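Side-chain contacts in glycosyltransferase (PDB 3WAD), which belongs to the GT-B class of glycosyltransferases, built from two Rossmann-like domains with a cleft between them: residues L235-W238 with L239-A242; T265-D268 with F269-V273; H308-L311 with P312-A315. All coordinates share one frame; numbering follows the deposited sequence.

Overall arrangement
All three contacts are local, but they sit differently in the GT-B fold. Interaction 1, a single-turn helix at the surface, combines an aromatic-aliphatic cluster with a water-bridged ion pair and also meets the second subunit. Interaction 3, partly buried, relies on one carbonyl gripped twice by a serine, through backbone N and hydroxyl, and another held by a backbone N-H, as a short helix gives way to a strand. These two touch, Leu239 CD1 lying 3.6 Å from Ala309 CB, so helix 237-240 and helix 307-310 are packed together. Interaction 2, also partly buried, stands apart, its centre about 26 Å from that of interaction 1 and 23 Å from that of interaction 3; it is the regular alpha-helical start of helix 266-274.

Interaction 1: L235-W238 with L239-A242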
loop_
_atom_site.group_PDB
_atom_site.type_symbol
_atom_site.label_atom_id
_atom_site.label_comp_id
_atom_site.label_asym_id
_atom_site.label_seq_id
_atom_site.Cartn_x
_atom_site.Cartn_y
_atom_site.Cartn_z
ATOM N N LEU B 235 11.283 11.983 0.657
ATOM C CA LEU B 235 11.258 13.422 0.502
ATOM C C LEU B 235 12.695 13.927 0.517
ATOM O O LEU B 235 13.377 13.673 1.491
ATOM C CB LEU B 235 10.517 14.041 1.650
ATOM C CG LEU B 235 9.494 15.105 1.319
ATOM C CD1 LEU B 235 8.285 14.330 0.742
ATOM C CD2 LEU B 235 9.134 15.877 2.621
ATOM N N PRO B 236 13.171 14.591 -0.568
ATOM C CA PRO B 236 14.547 15.115 -0.476
ATOM C C PRO B 236 14.613 16.388 0.371
ATOM O O PRO B 236 13.590 17.072 0.575
ATOM C CB PRO B 236 14.935 15.379 -1.935
ATOM C CG PRO B 236 13.647 15.766 -2.585
ATOM C CD PRO B 236 12.566 14.905 -1.875
ATOM N N ASP B 237 15.804 16.688 0.875
ATOM C CA ASP B 237 15.982 17.815 1.767
ATOM C C ASP B 237 15.488 19.088 1.112
ATOM O O ASP B 237 14.821 19.912 1.714
ATOM C CB ASP B 237 17.465 17.979 2.081
ATOM C CG ASP B 237 17.900 17.197 3.311
ATOM O OD1 ASP B 237 19.120 16.988 3.517
ATOM O OD2 ASP B 237 17.028 16.800 4.096
ATOM N N TRP B 238 15.811 19.247 -0.149
ATOM C CA TRP B 238 15.568 20.508 -0.801
ATOM C C TRP B 238 14.057 20.802 -0.951
ATOM O O TRP B 238 13.647 21.970 -0.870
ATOM C CB TRP B 238 16.351 20.545 -2.117
ATOM C CG TRP B 238 15.885 19.565 -3.077
ATOM C CD1 TRP B 238 16.448 18.344 -3.376
ATOM C CD2 TRP B 238 14.712 19.688 -3.889
ATOM N NE1 TRP B 238 15.691 17.713 -4.343
ATOM C CE2 TRP B 238 14.622 18.516 -4.668
ATOM C CE3 TRP B 238 13.730 20.690 -4.039
ATOM C CZ2 TRP B 238 13.599 18.314 -5.584
ATOM C CZ3 TRP B 238 12.715 20.492 -4.941
ATOM C CH2 TRP B 238 12.659 19.302 -5.710
ATOM N N LEU B 239 13.232 19.753 -1.122
ATOM C CA LEU B 239 11.758 19.878 -1.042
ATOM C C LEU B 239 11.241 20.254 0.344
ATOM O O LEU B 239 10.097 20.683 0.501
ATOM C CB LEU B 239 11.046 18.603 -1.491
ATOM C CG LEU B 239 10.462 18.586 -2.901
ATOM C CD1 LEU B 239 9.788 17.295 -3.196
ATOM C CD2 LEU B 239 9.502 19.727 -3.064
ATOM N N ARG B 240 12.057 20.084 1.365
ATOM C CA ARG B 240 11.538 20.230 2.716
ATOM C C ARG B 240 11.534 21.690 3.125
ATOM O O ARG B 240 10.800 22.085 4.039
ATOM C CB ARG B 240 12.298 19.329 3.706
ATOM C CG ARG B 240 11.671 17.927 3.806
ATOM C CD ARG B 240 12.703 16.764 3.717
ATOM N NE ARG B 240 13.298 16.263 4.974
ATOM C CZ ARG B 240 13.198 16.807 6.196
ATOM N NH1 ARG B 240 12.527 17.937 6.422
ATOM N NH2 ARG B 240 13.778 16.193 7.225
ATOM N N GLU B 241 12.311 22.491 2.400
ATOM C CA GLU B 241 12.512 23.901 2.703
ATOM C C GLU B 241 11.406 24.790 2.132
ATOM O O GLU B 241 11.056 24.687 0.951
ATOM C CB GLU B 241 13.870 24.367 2.151
ATOM C CG GLU B 241 15.046 23.380 2.386
ATOM C CD GLU B 241 16.376 23.841 1.750
ATOM O OE1 GLU B 241 16.417 24.941 1.151
ATOM O OE2 GLU B 241 17.394 23.109 1.856
ATOM N N ALA B 242 10.861 25.676 2.969
ATOM C CA ALA B 242 10.011 26.792 2.513
ATOM C C ALA B 242 10.280 27.179 1.043
ATOM O O ALA B 242 11.410 27.515 0.659
ATOM C CB ALA B 242 10.202 28.006 3.432
HETATM O O HOH W 1 14.830 14.644 3.643
#
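Leu239 lies against the indole of Trp238, and this is the tightly packed part of the contact. Its CG sits over the ring face in a CH-pi contact, 3.8 Å from the centroid of the Trp238 six-membered ring and 24° off the normal. Trp238 CG stands between its own backbone N and carbonyl carbon (chi1 65°), which lays the indole alongside Leu239, the two side chains pointing the same way. Pro236 CG covers the same face, and Pro236 CD meets Leu239 CD1 at 3.9 Å. A rigid proline suits the entry to this turn, and the broad indole gives two aliphatic groups a flat surface; Arg300 adds a cation-pi contact to Trp238.

The polar side is looser. Arg240 has its aliphatic part against Leu235, CG to CD2 at 3.5 Å, while its charged end runs past Asp237. The salt bridge from Arg240 NE to Asp237 OD2 is long, 3.9 Å, and the oxygen lies well out of the guanidinium plane, so no N-H points at it and only charge attraction acts directly. A water joins them instead: it accepts from Arg240 NE at 2.6 Å, and donates to Asp237 OD2 at 3.1 Å and to Leu235 O at 2.8 Å. Arg240 NH2 bonds to Pro52 O of the second subunit. Arg240 N donates to Asp237 O, 2.8 Å, an i+3 bond of the 3-10 type, characteristic of a short, weakly bonded helical turn, here linking the two GT-B sheets.

Interaction 2: T265-D268 with F269-V273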
loop_
_atom_site.group_PDB
_atom_site.type_symbol
_atom_site.label_atom_id
_atom_site.label_comp_id
_atom_site.label_asym_id
_atom_site.label_seq_id
_atom_site.Cartn_x
_atom_site.Cartn_y
_atom_site.Cartn_z
ATOM N N THR B 265 19.322 22.585 -30.073
ATOM C CA THR B 265 19.935 21.736 -29.087
ATOM C C THR B 265 19.086 21.538 -27.809
ATOM O O THR B 265 18.184 22.340 -27.518
ATOM C CB THR B 265 21.327 22.293 -28.782
ATOM O OG1 THR B 265 22.128 21.246 -28.285
ATOM C CG2 THR B 265 21.307 23.385 -27.756
ATOM N N LEU B 266 19.383 20.470 -27.055
ATOM C CA LEU B 266 18.758 20.212 -25.734
ATOM C C LEU B 266 19.047 21.350 -24.762
ATOM O O LEU B 266 18.144 21.839 -24.061
ATOM C CB LEU B 266 19.199 18.835 -25.205
ATOM C CG LEU B 266 18.711 18.080 -23.951
ATOM C CD1 LEU B 266 17.576 18.723 -23.220
ATOM C CD2 LEU B 266 18.357 16.622 -24.273
ATOM N N ALA B 267 20.287 21.837 -24.759
ATOM C CA ALA B 267 20.610 23.050 -23.985
ATOM C C ALA B 267 19.766 24.300 -24.370
ATOM O O ALA B 267 19.269 25.033 -23.497
ATOM C CB ALA B 267 22.083 23.346 -24.084
ATOM N N ASP B 268 19.602 24.522 -25.675
ATOM C CA ASP B 268 18.757 25.590 -26.215
ATOM C C ASP B 268 17.340 25.515 -25.658
ATOM O O ASP B 268 16.788 26.516 -25.216
ATOM C CB ASP B 268 18.661 25.473 -27.726
ATOM C CG ASP B 268 19.948 25.817 -28.432
ATOM O OD1 ASP B 268 20.835 26.422 -27.764
ATOM O OD2 ASP B 268 20.062 25.461 -29.639
ATOM N N PHE B 269 16.747 24.322 -25.720
ATOM C CA PHE B 269 15.434 24.067 -25.109
ATOM C C PHE B 269 15.433 24.348 -23.646
ATOM O O PHE B 269 14.538 25.005 -23.157
ATOM C CB PHE B 269 15.021 22.625 -25.328
ATOM C CG PHE B 269 14.295 22.413 -26.612
ATOM C CD1 PHE B 269 14.889 21.705 -27.643
ATOM C CD2 PHE B 269 12.995 22.946 -26.790
ATOM C CE1 PHE B 269 14.216 21.511 -28.868
ATOM C CE2 PHE B 269 12.311 22.785 -28.023
ATOM C CZ PHE B 269 12.927 22.051 -29.060
ATOM N N VAL B 270 16.457 23.903 -22.931
ATOM C CA VAL B 270 16.495 24.158 -21.485
ATOM C C VAL B 270 16.728 25.625 -21.098
ATOM O O VAL B 270 16.116 26.151 -20.133
ATOM C CB VAL B 270 17.518 23.248 -20.788
ATOM C CG1 VAL B 270 17.627 23.614 -19.359
ATOM C CG2 VAL B 270 17.048 21.809 -20.907
ATOM N N ASN B 271 17.598 26.305 -21.851
ATOM C CA ASN B 271 17.838 27.747 -21.606
ATOM C C ASN B 271 16.592 28.576 -21.815
ATOM O O ASN B 271 16.285 29.447 -20.986
ATOM C CB ASN B 271 19.022 28.276 -22.463
ATOM C CG ASN B 271 20.343 27.648 -22.078
ATOM O OD1 ASN B 271 21.027 27.093 -22.924
ATOM N ND2 ASN B 271 20.699 27.698 -20.800
ATOM N N ALA B 272 15.832 28.293 -22.880
ATOM C CA ALA B 272 14.592 29.051 -23.137
ATOM C C ALA B 272 13.518 28.807 -22.070
ATOM O O ALA B 272 12.950 29.748 -21.470
ATOM C CB ALA B 272 14.050 28.740 -24.492
ATOM N N VAL B 273 13.246 27.525 -21.840
ATOM C CA VAL B 273 12.288 27.090 -20.858
ATOM C C VAL B 273 12.628 27.671 -19.489
ATOM O O VAL B 273 11.729 28.156 -18.779
ATOM C CB VAL B 273 12.216 25.546 -20.834
ATOM C CG1 VAL B 273 11.245 25.120 -19.826
ATOM C CG2 VAL B 273 11.764 25.046 -22.193
#
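Phe269 reaches back over the first turn of the helix toward Thr265. Starting at the backbone, Phe269 N donates an almost straight bond to Thr265 O (3.0 Å, 167°). Its CB then lies 3.5 Å from Leu266 O, CG is 4.0 Å from Thr265 O, and CD1 comes to 3.4 Å from that same oxygen. Beyond this the ring leaves the helix and packs among Leu259, Leu367, Pro369 and Leu372, a buried apolar setting that suits a large aromatic group.

On another flank Leu266 CD1 and Val270 CG2 meet at 3.9 Å, one turn apart, their side chains crossing at a slant; branched aliphatic residues fit this inward side, where Leu266 also touches helix 286-292. Asp268 serves the helix start. With CG beside its backbone N (chi1 -70°), the carboxylate turns back so that OD2 accepts from Thr265 N at 3.0 Å, met from above the carboxylate plane. Its negative charge probably also favours the N-terminal end of the helix dipole. Thr265 is the N-cap, but its side chain makes no capping bond, so the Thr265 N to Asp268 OD2 bond is just one half of a capping box, opening a helix of the beta-alpha-beta crossover between strands 247-251 and 279-283 in a Rossmann-like domain.

Interaction 3: H308-L311 with P312-A315; sequences HALL and PSCA
Ser313 holds Leu310 O twice, and hydrogen bonding is the first kind of interaction in this turn. Its backbone N donates at 3.1 Å to Leu310 O, and its hydroxyl OG donates to that same Leu310 O at 3.0 Å, lying in the carbonyl plane. The OG can do so because it stands between the backbone N and carbonyl carbon of Ser313 (chi1 69°), folded back over its own turn. A small hydroxyl residue suits this place, since one residue supplies both donors to one carbonyl. Next along, Cys314 N donates to Leu311 O at 3.0 Å.

Pro312 makes the second kind, a steric one. Having no N-H, it could not give His308 O the usual helical bond; its CD sits 3.2 Å from His308 O instead, so the alpha-helical bonding pattern cannot continue through Pro312.

Apolar packing is the third. Leu310 CG rests on Cys314 SG at 3.8 Å, and Leu311 CD2 approaches Cys314 CB at 4.1 Å, so the small Cys314 side chain packs against both leucines, its SG on Leu310 and its CB on Leu311.

The buried side chains Leu310 and Cys314 pack against Arg247 and Cys249 of strand 247-251, while Leu311 and Pro312 touch Tyr332 of helix 323-332. Ala309 and Leu310 face helix 237-240, and the chain runs on from the turn into strand 314-319, beside strand 247-251 in the C-terminal sheet.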
loop_
_atom_site.group_PDB
_atom_site.type_symbol
_atom_site.label_atom_id
_atom_site.label_comp_id
_atom_site.label_asym_id
_atom_site.label_seq_id
_atom_site.Cartn_x
_atom_site.Cartn_y
_atom_site.Cartn_z
ATOM N N HIS B 308 3.497 14.473 -5.979
ATOM C CA HIS B 308 2.566 14.874 -4.944
ATOM C C HIS B 308 3.324 15.656 -3.915
ATOM O O HIS B 308 2.705 16.430 -3.264
ATOM C CB HIS B 308 1.904 13.671 -4.293
ATOM C CG HIS B 308 2.886 12.643 -3.820
ATOM N ND1 HIS B 308 3.226 12.482 -2.492
ATOM C CD2 HIS B 308 3.608 11.728 -4.511
ATOM C CE1 HIS B 308 4.125 11.511 -2.384
ATOM N NE2 HIS B 308 4.370 11.036 -3.598
ATOM N N ALA B 309 4.655 15.514 -3.759
ATOM C CA ALA B 309 5.350 16.458 -2.781
ATOM C C ALA B 309 5.701 17.786 -3.414
ATOM O O ALA B 309 5.635 18.845 -2.748
ATOM C CB ALA B 309 6.599 15.871 -2.145
ATOM N N LEU B 310 6.018 17.712 -4.710
ATOM C CA LEU B 310 6.412 18.883 -5.513
ATOM C C LEU B 310 5.208 19.758 -5.946
ATOM O O LEU B 310 5.211 20.968 -5.731
ATOM C CB LEU B 310 7.241 18.437 -6.763
ATOM C CG LEU B 310 7.771 19.563 -7.684
ATOM C CD1 LEU B 310 8.698 20.569 -6.977
ATOM C CD2 LEU B 310 8.511 18.915 -8.870
ATOM N N LEU B 311 4.208 19.166 -6.586
ATOM C CA LEU B 311 3.195 19.985 -7.247
ATOM C C LEU B 311 2.428 20.999 -6.375
ATOM O O LEU B 311 2.011 21.999 -6.896
ATOM C CB LEU B 311 2.212 19.147 -8.079
ATOM C CG LEU B 311 2.786 18.520 -9.340
ATOM C CD1 LEU B 311 1.683 17.759 -9.935
ATOM C CD2 LEU B 311 3.310 19.617 -10.332
ATOM N N PRO B 312 2.188 20.727 -5.061
ATOM C CA PRO B 312 1.504 21.772 -4.219
ATOM C C PRO B 312 2.178 23.163 -4.224
ATOM O O PRO B 312 1.533 24.187 -3.942
ATOM C CB PRO B 312 1.570 21.169 -2.825
ATOM C CG PRO B 312 1.521 19.668 -3.111
ATOM C CD PRO B 312 2.448 19.507 -4.267
ATOM N N SER B 313 3.465 23.201 -4.524
ATOM C CA SER B 313 4.158 24.458 -4.613
ATOM C C SER B 313 4.429 24.936 -6.064
ATOM O O SER B 313 5.197 25.857 -6.240
ATOM C CB SER B 313 5.478 24.349 -3.834
ATOM O OG SER B 313 6.393 23.472 -4.475
ATOM N N CYS B 314 3.815 24.341 -7.096
ATOM C CA CYS B 314 4.226 24.680 -8.494
ATOM C C CYS B 314 3.196 25.525 -9.173
ATOM O O CYS B 314 2.036 25.219 -9.056
ATOM C CB CYS B 314 4.415 23.449 -9.382
ATOM S SG CYS B 314 5.909 22.602 -8.981
ATOM N N ALA B 315 3.618 26.523 -9.937
ATOM C CA ALA B 315 2.662 27.304 -10.748
ATOM C C ALA B 315 2.378 26.599 -12.075
ATOM O O ALA B 315 1.414 26.934 -12.746
ATOM C CB ALA B 315 3.194 28.774 -11.016
#